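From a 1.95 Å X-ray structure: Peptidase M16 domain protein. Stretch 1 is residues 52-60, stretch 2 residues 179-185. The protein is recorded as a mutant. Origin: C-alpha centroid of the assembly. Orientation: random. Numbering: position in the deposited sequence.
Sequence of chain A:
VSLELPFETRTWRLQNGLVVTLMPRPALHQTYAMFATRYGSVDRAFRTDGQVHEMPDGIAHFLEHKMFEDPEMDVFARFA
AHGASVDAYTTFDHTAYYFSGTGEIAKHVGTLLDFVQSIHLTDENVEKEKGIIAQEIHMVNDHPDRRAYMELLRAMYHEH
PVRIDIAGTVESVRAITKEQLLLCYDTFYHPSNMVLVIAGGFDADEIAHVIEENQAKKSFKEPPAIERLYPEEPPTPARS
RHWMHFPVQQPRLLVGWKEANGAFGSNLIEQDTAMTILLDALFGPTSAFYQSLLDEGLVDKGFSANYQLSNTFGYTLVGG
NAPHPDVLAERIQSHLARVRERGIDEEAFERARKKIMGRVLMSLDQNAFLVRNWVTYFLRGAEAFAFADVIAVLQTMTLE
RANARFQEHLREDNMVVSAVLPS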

ATOM      1  N   VAL A  52      33.401 -22.708  14.251  1.00 52.64           N
ATOM      2  CA  VAL A  52      31.944 -22.864  14.274  1.00 51.82           C
ATOM      3  C   VAL A  52      31.329 -21.910  15.308  1.00 52.00           C
ATOM      4  O   VAL A  52      31.780 -21.849  16.450  1.00 53.15           O
ATOM      5  CB  VAL A  52      31.547 -24.326  14.633  1.00 52.81           C
ATOM      6  CG1 VAL A  52      30.016 -24.468  14.857  1.00 52.88           C
ATOM      7  CG2 VAL A  52      32.045 -25.285  13.541  1.00 52.75           C
ATOM      8  N   HIS A  53      30.316 -21.158  14.893  1.00 49.65           N
ATOM      9  CA  HIS A  53      29.606 -20.274  15.804  1.00 50.42           C
ATOM     10  C   HIS A  53      28.108 -20.579  15.830  1.00 50.22           C
ATOM     11  O   HIS A  53      27.492 -20.915  14.805  1.00 48.71           O
ATOM     12  CB  HIS A  53      29.824 -18.831  15.393  1.00 49.76           C
ATOM     13  CG  HIS A  53      31.260 -18.417  15.360  1.00 49.80           C
ATOM     14  ND1 HIS A  53      31.983 -18.126  16.501  1.00 53.04           N
ATOM     15  CD2 HIS A  53      32.095 -18.193  14.320  1.00 49.99           C
ATOM     16  CE1 HIS A  53      33.203 -17.748  16.162  1.00 54.85           C
ATOM     17  NE2 HIS A  53      33.304 -17.800  14.844  1.00 53.84           N
ATOM     18  N   GLU A  54      27.543 -20.490  17.025  1.00 51.52           N
ATOM     19  CA  GLU A  54      26.119 -20.541  17.226  1.00 51.45           C
ATOM     20  C   GLU A  54      25.688 -19.313  18.034  1.00 51.52           C
ATOM     21  O   GLU A  54      26.094 -19.128  19.176  1.00 51.85           O
ATOM     22  CB  GLU A  54      25.730 -21.811  17.956  1.00 53.66           C
ATOM     23  CG  GLU A  54      24.221 -21.955  18.052  1.00 58.86           C
ATOM     24  CD  GLU A  54      23.743 -23.361  17.736  1.00 66.44           C
ATOM     25  OE1 GLU A  54      22.803 -23.819  18.421  1.00 70.60           O
ATOM     26  OE2 GLU A  54      24.312 -24.001  16.810  1.00 72.49           O
HETATM   27  N   MSE A  55      24.884 -18.468  17.403  1.00 49.00           N
HETATM   28  CA  MSE A  55      24.560 -17.182  17.962  1.00 49.19           C
HETATM   29  C   MSE A  55      23.227 -17.235  18.645  1.00 49.85           C
HETATM   30  O   MSE A  55      22.389 -18.067  18.305  1.00 49.36           O
HETATM   31  CB  MSE A  55      24.452 -16.143  16.858  1.00 47.54           C
HETATM   32  CG  MSE A  55      25.716 -15.867  16.108  1.00 48.43           C
HETATM   33 SE   MSE A  55      27.066 -14.953  17.165  0.75 55.40          SE
HETATM   34  CE  MSE A  55      28.107 -16.436  17.785  1.00 53.19           C
ATOM     35  N   PRO A  56      22.989 -16.283  19.566  1.00 51.54           N
ATOM     36  CA  PRO A  56      21.635 -16.048  20.016  1.00 50.88           C
ATOM     37  C   PRO A  56      20.815 -15.493  18.886  1.00 48.54           C
ATOM     38  O   PRO A  56      21.345 -14.765  18.030  1.00 47.67           O
ATOM     39  CB  PRO A  56      21.794 -14.958  21.098  1.00 53.13           C
ATOM     40  CG  PRO A  56      23.235 -14.941  21.433  1.00 55.73           C
ATOM     41  CD  PRO A  56      23.947 -15.354  20.193  1.00 53.36           C
ATOM     42  N   ASP A  57      19.525 -15.817  18.873  1.00 47.65           N
ATOM     43  CA  ASP A  57      18.643 -15.274  17.873  1.00 46.57           C
ATOM     44  C   ASP A  57      18.513 -13.764  18.010  1.00 47.35           C
ATOM     45  O   ASP A  57      18.535 -13.228  19.118  1.00 48.60           O
ATOM     46  CB  ASP A  57      17.285 -15.969  17.944  1.00 47.04           C
ATOM     47  CG  ASP A  57      17.336 -17.384  17.362  1.00 46.61           C
ATOM     48  OD1 ASP A  57      18.036 -17.593  16.342  1.00 49.15           O
ATOM     49  OD2 ASP A  57      16.701 -18.284  17.931  1.00 51.32           O
ATOM     50  N   GLY A  58      18.398 -13.075  16.874  1.00 45.87           N
ATOM     51  CA  GLY A  58      18.136 -11.644  16.898  1.00 46.94           C
ATOM     52  C   GLY A  58      19.214 -10.781  16.298  1.00 47.28           C
ATOM     53  O   GLY A  58      19.030  -9.578  16.218  1.00 49.17           O
ATOM     54  N   ILE A  59      20.332 -11.356  15.844  1.00 46.15           N
ATOM     55  CA  ILE A  59      21.488 -10.527  15.526  1.00 45.97           C
ATOM     56  C   ILE A  59      21.345  -9.741  14.257  1.00 44.48           C
ATOM     57  O   ILE A  59      21.680  -8.555  14.279  1.00 46.18           O
ATOM     58  CB  ILE A  59      22.857 -11.280  15.587  1.00 46.97           C
ATOM     59  CG1 ILE A  59      23.127 -11.654  17.052  1.00 49.43           C
ATOM     60  CG2 ILE A  59      24.006 -10.356  15.100  1.00 44.14           C
ATOM     61  CD1 ILE A  59      24.460 -12.374  17.299  1.00 49.87           C
ATOM     62  N   ALA A  60      20.853 -10.358  13.178  1.00 42.27           N
ATOM     63  CA  ALA A  60      20.618  -9.632  11.928  1.00 41.63           C
ATOM     64  C   ALA A  60      19.828  -8.338  12.195  1.00 42.68           C
ATOM     65  O   ALA A  60      20.187  -7.250  11.722  1.00 42.27           O
ATOM     66  CB  ALA A  60      19.918 -10.505  10.882  1.00 39.82           C
ATOM     67  N   GLU A 179      30.668  -8.305  21.154  1.00 62.56           N
ATOM     68  CA  GLU A 179      31.634  -9.166  20.462  1.00 62.42           C
ATOM     69  C   GLU A 179      30.964  -9.986  19.359  1.00 59.23           C
ATOM     70  O   GLU A 179      31.440 -10.082  18.214  1.00 59.57           O
ATOM     71  CB  GLU A 179      32.248 -10.128  21.504  1.00 64.36           C
ATOM     72  CG  GLU A 179      33.253  -9.509  22.471  1.00 71.10           C
ATOM     73  CD  GLU A 179      32.672  -8.495  23.505  1.00 77.27           C
ATOM     74  OE1 GLU A 179      31.542  -8.680  24.025  1.00 77.79           O
ATOM     75  OE2 GLU A 179      33.380  -7.502  23.812  1.00 82.32           O
ATOM     76  N   GLN A 180      29.842 -10.587  19.709  1.00 57.03           N
ATOM     77  CA  GLN A 180      29.028 -11.319  18.739  1.00 53.30           C
ATOM     78  C   GLN A 180      28.509 -10.440  17.622  1.00 51.28           C
ATOM     79  O   GLN A 180      28.558 -10.815  16.456  1.00 49.09           O
ATOM     80  CB  GLN A 180      27.858 -11.954  19.445  1.00 52.89           C
ATOM     81  CG  GLN A 180      28.280 -13.111  20.313  1.00 55.42           C
ATOM     82  CD  GLN A 180      27.154 -13.594  21.200  1.00 56.83           C
ATOM     83  OE1 GLN A 180      26.200 -12.861  21.461  1.00 55.05           O
ATOM     84  NE2 GLN A 180      27.280 -14.819  21.699  1.00 55.20           N
ATOM     85  N   LEU A 181      28.001  -9.266  17.976  1.00 51.34           N
ATOM     86  CA  LEU A 181      27.481  -8.359  16.969  1.00 50.35           C
ATOM     87  C   LEU A 181      28.589  -8.005  15.987  1.00 49.95           C
ATOM     88  O   LEU A 181      28.367  -7.957  14.777  1.00 47.66           O
ATOM     89  CB  LEU A 181      26.927  -7.078  17.615  1.00 51.61           C
ATOM     90  CG  LEU A 181      25.581  -7.137  18.323  1.00 51.75           C
ATOM     91  CD1 LEU A 181      25.340  -5.866  19.217  1.00 51.63           C
ATOM     92  CD2 LEU A 181      24.439  -7.327  17.296  1.00 49.07           C
ATOM     93  N   LEU A 182      29.778  -7.741  16.525  1.00 52.07           N
ATOM     94  CA  LEU A 182      30.914  -7.333  15.714  1.00 53.73           C
ATOM     95  C   LEU A 182      31.384  -8.489  14.822  1.00 51.70           C
ATOM     96  O   LEU A 182      31.730  -8.279  13.651  1.00 51.41           O
ATOM     97  CB  LEU A 182      32.072  -6.814  16.586  1.00 56.82           C
ATOM     98  CG  LEU A 182      31.915  -5.414  17.201  1.00 61.08           C
ATOM     99  CD1 LEU A 182      33.211  -4.952  17.836  1.00 62.24           C
ATOM    100  CD2 LEU A 182      31.447  -4.402  16.168  1.00 62.94           C
ATOM    101  N   LEU A 183      31.352  -9.699  15.357  1.00 51.42           N
ATOM    102  CA  LEU A 183      31.721 -10.882  14.575  1.00 50.37           C
ATOM    103  C   LEU A 183      30.765 -11.027  13.393  1.00 48.27           C
ATOM    104  O   LEU A 183      31.196 -11.167  12.249  1.00 47.09           O
ATOM    105  CB  LEU A 183      31.657 -12.132  15.430  1.00 50.57           C
ATOM    106  CG  LEU A 183      31.683 -13.424  14.596  1.00 50.32           C
ATOM    107  CD1 LEU A 183      33.110 -13.655  14.058  1.00 48.87           C
ATOM    108  CD2 LEU A 183      31.214 -14.569  15.436  1.00 52.20           C
ATOM    109  N   CYS A 184      29.460 -10.968  13.667  1.00 47.68           N
ATOM    110  CA  CYS A 184      28.478 -11.123  12.606  1.00 45.90           C
ATOM    111  C   CYS A 184      28.577 -10.006  11.606  1.00 45.43           C
ATOM    112  O   CYS A 184      28.478 -10.265  10.422  1.00 43.83           O
ATOM    113  CB  CYS A 184      27.062 -11.270  13.157  1.00 45.38           C
ATOM    114  SG  CYS A 184      26.909 -12.749  14.092  1.00 47.89           S
ATOM    115  N   TYR A 185      28.830  -8.779  12.057  1.00 47.32           N
ATOM    116  CA  TYR A 185      28.962  -7.664  11.131  1.00 48.32           C
ATOM    117  C   TYR A 185      30.205  -7.860  10.244  1.00 49.79           C
ATOM    118  O   TYR A 185      30.132  -7.669   9.033  1.00 48.46           O
ATOM    119  CB  TYR A 185      29.048  -6.304  11.862  1.00 50.60           C
ATOM    120  CG  TYR A 185      29.279  -5.141  10.928  1.00 51.71           C
ATOM    121  CD1 TYR A 185      30.552  -4.567  10.775  1.00 55.11           C
ATOM    122  CD2 TYR A 185      28.233  -4.606  10.196  1.00 50.86           C
ATOM    123  CE1 TYR A 185      30.752  -3.528   9.909  1.00 58.09           C
ATOM    124  CE2 TYR A 185      28.428  -3.580   9.329  1.00 52.47           C
ATOM    125  CZ  TYR A 185      29.670  -3.036   9.189  1.00 54.62           C
ATOM    126  OH  TYR A 185      29.826  -2.003   8.327  1.00 56.06           O
TER

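What kind of surface does each stretch bring to the contact? Stretch 1 is the end of a strand, residues 52 to 54, followed by a loop that enters a new helix at Ile 59. Stretch 2 is helical throughout, its backbone held by bonds such as Cys 184 N to Gln 180 O at 2.9 Å. No hydrogen bond crosses between the stretches, so the 387 Å² they bury together is a matter of side-chain packing. Gln 180, Leu 183 and Cys 184, spaced three and four apart, fall on the same side of the helix and point toward stretch 1.

How does the strand reach the helix? Through alternation: His 53 points toward the helix, while Glu 54 points away. The imidazole of His 53 offers a face to Leu 183, whose CD2 methyl lies 3.7 Å from the centroid of the His 53 ring and just 3° off its normal. This is a CH-pi contact, in which a weakly polarised methyl sits almost exactly above the ring's pi electrons. Leu 183 has chi1 t and chi2 p, and in this conformation CD2 sits over the ring.

What does the selenomethionine at Met 55 do as the strand gives way to loop? Its CA-to-CB bond points sideways, but the end of the chain comes nearer the helix, and the large, polarisable selenium settles against Gln 180 and Cys 184, while its methyl CE approaches Leu 183. Met 55 SE lies 3.8 Å from Gln 180 CG and also 3.8 Å from Cys 184 SG, the first a contact with the aliphatic part of the glutamine, the second between two polarisable atoms, where dispersion is favoured. Met 55 CE comes within 4.3 Å of Leu 183 CD2, the same methyl that covers the histidine ring. Next in sequence, Pro 56 brings its ring carbon CD to 3.6 Å from Gln 180 OE1, an oxygen that accepts a hydrogen bond from a residue just outside the stretches.

How does the contact close after the loop? Asp 57 and Gly 58 stay out of reach of stretch 2. Gly 58 occupies the N-cap position, with phi/psi of 117/-3, angles at which a side chain would jam against the preceding carbonyl oxygen. The helix then begins with Ile 59, buried and pointing toward stretch 2, its CA 6.5 Å from the CA of Leu 181. Ile 59 CG2 packs 3.7 Å from Cys 184 CB and 3.8 Å from Leu 181 CD2, while Ile 59 CD1 reaches to 4.0 Å from Gln 180 CB. These are plain hydrophobic contacts, and Ala 60, pointing away, adds nothing to them.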